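Long-range contact in beta-galactosidase (PDB 3OG2), which probably hydrolyses terminal non-reducing beta-D-galactose residues from beta-D-galactosides, as a family 35 glycoside hydrolase: residues G116-F128 / D783-D795. Numbering follows the deposited sequence.
Sequences GPYINAEVSGGGF and DSTGLDENWTTGD. With GLC (alpha-D-glucopyranose), chain C.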
loop_
_atom_site.group_PDB
_atom_site.type_symbol
_atom_site.label_atom_id
_atom_site.label_comp_id
_atom_site.label_asym_id
_atom_site.label_seq_id
_atom_site.Cartn_x
_atom_site.Cartn_y
_atom_site.Cartn_z
ATOM N N GLY A 116 10.572 8.533 -8.485
ATOM C CA GLY A 116 10.059 9.834 -8.812
ATOM C C GLY A 116 10.988 10.593 -9.752
ATOM O O GLY A 116 11.344 10.045 -10.800
ATOM N N PRO A 117 11.432 11.817 -9.437
ATOM C CA PRO A 117 11.257 12.542 -8.187
ATOM C C PRO A 117 9.844 12.823 -7.711
ATOM O O PRO A 117 9.601 12.758 -6.493
ATOM C CB PRO A 117 11.898 13.925 -8.483
ATOM C CG PRO A 117 12.850 13.714 -9.594
ATOM C CD PRO A 117 12.330 12.543 -10.385
ATOM N N TYR A 118 8.904 13.009 -8.622
ATOM C CA TYR A 118 7.497 13.136 -8.274
ATOM C C TYR A 118 6.879 11.742 -8.215
ATOM O O TYR A 118 6.996 10.974 -9.195
ATOM C CB TYR A 118 6.773 14.006 -9.323
ATOM C CG TYR A 118 5.361 14.249 -8.788
ATOM C CD1 TYR A 118 5.188 15.105 -7.694
ATOM C CD2 TYR A 118 4.243 13.623 -9.345
ATOM C CE1 TYR A 118 3.927 15.355 -7.183
ATOM C CE2 TYR A 118 2.968 13.839 -8.822
ATOM C CZ TYR A 118 2.830 14.706 -7.734
ATOM O OH TYR A 118 1.578 14.908 -7.176
ATOM N N ILE A 119 6.207 11.403 -7.090
ATOM C CA ILE A 119 5.569 10.098 -6.968
ATOM C C ILE A 119 4.057 10.165 -6.746
ATOM O O ILE A 119 3.386 9.145 -6.909
ATOM C CB ILE A 119 6.213 9.236 -5.821
ATOM C CG1 ILE A 119 6.097 9.881 -4.449
ATOM C CG2 ILE A 119 7.657 8.871 -6.182
ATOM C CD1 ILE A 119 6.426 8.943 -3.303
ATOM N N ASN A 120 3.502 11.321 -6.375
ATOM C CA ASN A 120 2.057 11.446 -6.054
ATOM C C ASN A 120 1.805 10.633 -4.787
ATOM O O ASN A 120 2.180 11.103 -3.707
ATOM C CB ASN A 120 1.196 11.046 -7.273
ATOM C CG ASN A 120 -0.151 11.729 -7.234
ATOM O OD1 ASN A 120 -0.234 12.991 -7.187
ATOM N ND2 ASN A 120 -1.239 10.974 -7.203
ATOM N N ALA A 121 1.235 9.429 -4.887
ATOM C CA ALA A 121 1.289 8.452 -3.801
ATOM C C ALA A 121 0.505 8.794 -2.567
ATOM O O ALA A 121 0.584 8.101 -1.528
ATOM C CB ALA A 121 2.735 8.133 -3.387
ATOM N N GLU A 122 -0.320 9.831 -2.640
ATOM C CA GLU A 122 -1.048 10.330 -1.458
ATOM C C GLU A 122 -0.108 10.656 -0.286
ATOM O O GLU A 122 -0.460 10.569 0.880
ATOM C CB GLU A 122 -2.156 9.361 -1.026
ATOM C CG GLU A 122 -3.322 9.363 -2.055
ATOM C CD GLU A 122 -2.999 8.590 -3.321
ATOM O OE1 GLU A 122 -2.706 7.356 -3.231
ATOM O OE2 GLU A 122 -3.104 9.173 -4.434
ATOM N N VAL A 123 1.120 11.081 -0.632
ATOM C CA VAL A 123 2.090 11.532 0.360
ATOM C C VAL A 123 2.191 13.064 0.280
ATOM O O VAL A 123 1.875 13.685 -0.754
ATOM C CB VAL A 123 3.499 10.931 0.230
ATOM C CG1 VAL A 123 3.404 9.394 0.313
ATOM C CG2 VAL A 123 4.268 11.384 -1.009
ATOM N N SER A 124 2.674 13.655 1.381
ATOM C CA SER A 124 2.820 15.109 1.434
ATOM C C SER A 124 3.689 15.580 0.248
ATOM O O SER A 124 4.766 15.031 -0.002
ATOM C CB SER A 124 3.497 15.491 2.753
ATOM O OG SER A 124 3.533 16.918 2.834
ATOM N N GLY A 125 3.199 16.594 -0.458
ATOM C CA GLY A 125 3.850 17.227 -1.616
ATOM C C GLY A 125 3.900 16.294 -2.813
ATOM O O GLY A 125 4.614 16.608 -3.805
ATOM N N GLY A 126 3.241 15.127 -2.795
ATOM C CA GLY A 126 3.449 14.134 -3.813
ATOM C C GLY A 126 4.923 13.681 -3.885
ATOM O O GLY A 126 5.334 13.160 -4.941
ATOM N N GLY A 127 5.640 13.809 -2.793
ATOM C CA GLY A 127 7.053 13.429 -2.719
ATOM C C GLY A 127 7.951 14.648 -2.724
ATOM O O GLY A 127 9.123 14.567 -2.305
ATOM N N PHE A 128 7.474 15.801 -3.199
ATOM C CA PHE A 128 8.329 16.973 -3.265
ATOM C C PHE A 128 8.584 17.530 -1.856
ATOM O O PHE A 128 7.605 17.816 -1.149
ATOM C CB PHE A 128 7.628 18.079 -4.087
ATOM C CG PHE A 128 7.619 17.831 -5.590
ATOM C CD1 PHE A 128 8.550 17.014 -6.213
ATOM C CD2 PHE A 128 6.635 18.493 -6.344
ATOM C CE1 PHE A 128 8.541 16.868 -7.618
ATOM C CE2 PHE A 128 6.676 18.349 -7.733
ATOM C CZ PHE A 128 7.631 17.578 -8.368
ATOM N N ASP A 783 -2.932 24.149 12.158
ATOM C CA ASP A 783 -2.458 22.802 11.848
ATOM C C ASP A 783 -2.202 22.662 10.351
ATOM O O ASP A 783 -2.818 23.367 9.555
ATOM C CB ASP A 783 -3.507 21.727 12.148
ATOM C CG ASP A 783 -2.809 20.375 12.328
ATOM O OD1 ASP A 783 -1.598 20.321 12.698
ATOM O OD2 ASP A 783 -3.464 19.329 12.048
ATOM N N SER A 784 -1.358 21.737 9.949
ATOM C CA SER A 784 -1.219 21.353 8.557
ATOM C C SER A 784 -1.452 19.861 8.440
ATOM O O SER A 784 -0.848 19.094 9.220
ATOM C CB SER A 784 0.187 21.654 8.009
ATOM O OG SER A 784 0.253 21.123 6.661
ATOM N N THR A 785 -2.287 19.467 7.485
ATOM C CA THR A 785 -2.481 18.013 7.273
ATOM C C THR A 785 -1.579 17.533 6.149
ATOM O O THR A 785 -1.753 16.422 5.640
ATOM C CB THR A 785 -3.964 17.720 6.992
ATOM O OG1 THR A 785 -4.357 18.644 5.957
ATOM C CG2 THR A 785 -4.783 17.946 8.264
ATOM N N GLY A 786 -0.589 18.319 5.773
ATOM C CA GLY A 786 0.430 17.916 4.771
ATOM C C GLY A 786 0.455 18.909 3.635
ATOM O O GLY A 786 -0.384 19.835 3.586
ATOM N N LEU A 787 1.371 18.766 2.711
ATOM C CA LEU A 787 1.406 19.623 1.524
ATOM C C LEU A 787 0.668 18.908 0.397
ATOM O O LEU A 787 0.651 17.649 0.333
ATOM C CB LEU A 787 2.874 19.858 1.120
ATOM C CG LEU A 787 3.697 20.483 2.263
ATOM C CD1 LEU A 787 5.120 20.759 1.795
ATOM C CD2 LEU A 787 3.026 21.761 2.767
ATOM N N ASP A 788 0.015 19.683 -0.449
ATOM C CA ASP A 788 -0.782 19.079 -1.504
ATOM C C ASP A 788 0.113 18.402 -2.556
ATOM O O ASP A 788 1.295 18.739 -2.717
ATOM C CB ASP A 788 -1.631 20.148 -2.211
ATOM C CG ASP A 788 -2.729 20.707 -1.308
ATOM O OD1 ASP A 788 -3.126 20.103 -0.276
ATOM O OD2 ASP A 788 -3.282 21.789 -1.625
ATOM N N GLU A 789 -0.494 17.466 -3.286
ATOM C CA GLU A 789 0.085 16.882 -4.471
ATOM C C GLU A 789 0.153 17.879 -5.629
ATOM O O GLU A 789 -0.318 19.026 -5.557
ATOM C CB GLU A 789 -0.754 15.625 -4.882
ATOM C CG GLU A 789 -0.504 14.472 -3.913
ATOM C CD GLU A 789 -1.447 13.320 -4.183
ATOM O OE1 GLU A 789 -2.653 13.598 -4.565
ATOM O OE2 GLU A 789 -1.042 12.162 -4.028
ATOM N N ASN A 790 0.811 17.413 -6.711
ATOM C CA ASN A 790 1.070 18.246 -7.887
ATOM C C ASN A 790 0.848 17.411 -9.132
ATOM O O ASN A 790 1.698 17.272 -10.017
ATOM C CB ASN A 790 2.520 18.778 -7.829
ATOM C CG ASN A 790 2.669 20.062 -8.623
ATOM O OD1 ASN A 790 2.664 21.138 -8.025
ATOM N ND2 ASN A 790 2.808 20.003 -9.956
ATOM N N TRP A 791 -0.378 16.842 -9.211
ATOM C CA TRP A 791 -0.667 15.852 -10.233
ATOM C C TRP A 791 -0.766 16.436 -11.617
ATOM O O TRP A 791 -0.547 15.722 -12.611
ATOM C CB TRP A 791 -1.962 15.069 -9.893
ATOM C CG TRP A 791 -2.090 13.908 -10.831
ATOM C CD1 TRP A 791 -1.522 12.677 -10.698
ATOM C CD2 TRP A 791 -2.839 13.874 -12.049
ATOM N NE1 TRP A 791 -1.858 11.883 -11.744
ATOM C CE2 TRP A 791 -2.671 12.578 -12.603
ATOM C CE3 TRP A 791 -3.621 14.873 -12.673
ATOM C CZ2 TRP A 791 -3.268 12.215 -13.792
ATOM C CZ3 TRP A 791 -4.225 14.495 -13.880
ATOM C CH2 TRP A 791 -4.031 13.200 -14.388
ATOM N N THR A 792 -1.075 17.700 -11.783
ATOM C CA THR A 792 -1.219 18.309 -13.125
ATOM C C THR A 792 0.001 19.207 -13.331
ATOM O O THR A 792 0.167 20.261 -12.716
ATOM C CB THR A 792 -2.471 19.143 -13.207
ATOM O OG1 THR A 792 -3.611 18.270 -12.966
ATOM C CG2 THR A 792 -2.629 19.805 -14.570
ATOM N N THR A 793 0.883 18.807 -14.212
ATOM C CA THR A 793 2.063 19.598 -14.565
ATOM C C THR A 793 1.659 20.987 -15.032
ATOM O O THR A 793 0.783 21.122 -15.898
ATOM C CB THR A 793 2.835 18.830 -15.655
ATOM O OG1 THR A 793 3.392 17.635 -15.050
ATOM C CG2 THR A 793 3.949 19.678 -16.201
ATOM N N GLY A 794 2.268 22.023 -14.464
ATOM C CA GLY A 794 1.976 23.387 -14.905
ATOM C C GLY A 794 1.006 24.064 -13.942
ATOM O O GLY A 794 0.852 25.268 -14.055
ATOM N N ASP A 795 0.396 23.287 -13.067
ATOM C CA ASP A 795 -0.432 23.791 -11.986
ATOM C C ASP A 795 0.377 23.489 -10.739
ATOM O O ASP A 795 0.404 22.291 -10.354
ATOM C CB ASP A 795 -1.752 23.060 -11.957
ATOM C CG ASP A 795 -2.676 23.531 -10.865
ATOM O OD1 ASP A 795 -2.193 24.453 -10.198
ATOM O OD2 ASP A 795 -3.813 22.997 -10.728
HETATM C C1 GLC C . -9.239 13.409 -6.194
HETATM C C2 GLC C . -8.982 12.600 -7.444
HETATM C C3 GLC C . -7.575 12.105 -7.686
HETATM C C4 GLC C . -6.526 13.077 -7.174
HETATM C C5 GLC C . -6.883 13.410 -5.709
HETATM C C6 GLC C . -5.712 13.976 -5.004
HETATM O O2 GLC C . -9.858 11.495 -7.504
HETATM O O3 GLC C . -7.421 11.909 -9.081
HETATM O O4 GLC C . -5.228 12.514 -7.205
HETATM O O5 GLC C . -8.111 14.109 -5.690
HETATM O O6 GLC C . -5.798 14.873 -3.960
HETATM O O HOH W 1 -4.155 11.484 -4.786
#
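Gly125 and Leu787 bring two irregular backbones together, their CA atoms 4.6 Å apart, through a hydrogen bond from Gly125 N to Leu787 O. Beside it, Leu787 N donates to Ser124 OG at 2.8 Å; with OG anti to its own N (chi1 -175°), the hydroxyl lies alongside Leu787 CB. The CA-H of Gly125 points at Asp788 O, a buried carbonyl with no hydrogen-bond partner in the model. Glu789 fills the middle of the contact. Its extended chain runs roughly perpendicular to Asn120, the carboxylate stacked on the amide with planes 19° apart and Asn120 OD1 3.3 Å from Glu789 CD. Glu122 N donates to Glu789 OE2 at 2.8 Å, a bent bond, the N coming in almost in line with the C-O bond. Water 1 donates to Glu789 OE1 and Glu122 OE2, bridging two carboxylates that would otherwise probably repel, and also bonds O4 of the glucose; Glu122 OE1 is hydrogen-bonded to Tyr342. Tyr118 OH links both segments: it accepts from Asn790 N at 2.7 Å and donates to a lone pair of Asn120 OD1 at 2.6 Å, while CE1 of its ring touches Asn790 CB. A phenylalanine here would probably leave Asn790 N without its acceptor and Asn120 OD1 without its hydroxyl donor. Asn120 OD1 also lies in the plane of the Trp791 indole, at its edge, and Trp791 NE1 bonds Glu180. Asn120, Glu122 and Glu180 all bind galactose in this enzyme, so Glu789 and Trp791 probably act as second-shell residues. The loop 116-128 follows strand 110-116 of the TIM barrel and precedes helix 144-163, on which Pro117 packs; the loop 783-795 reaches it from between strands 775-782 and 803-811, in an all-beta region far along the sequence.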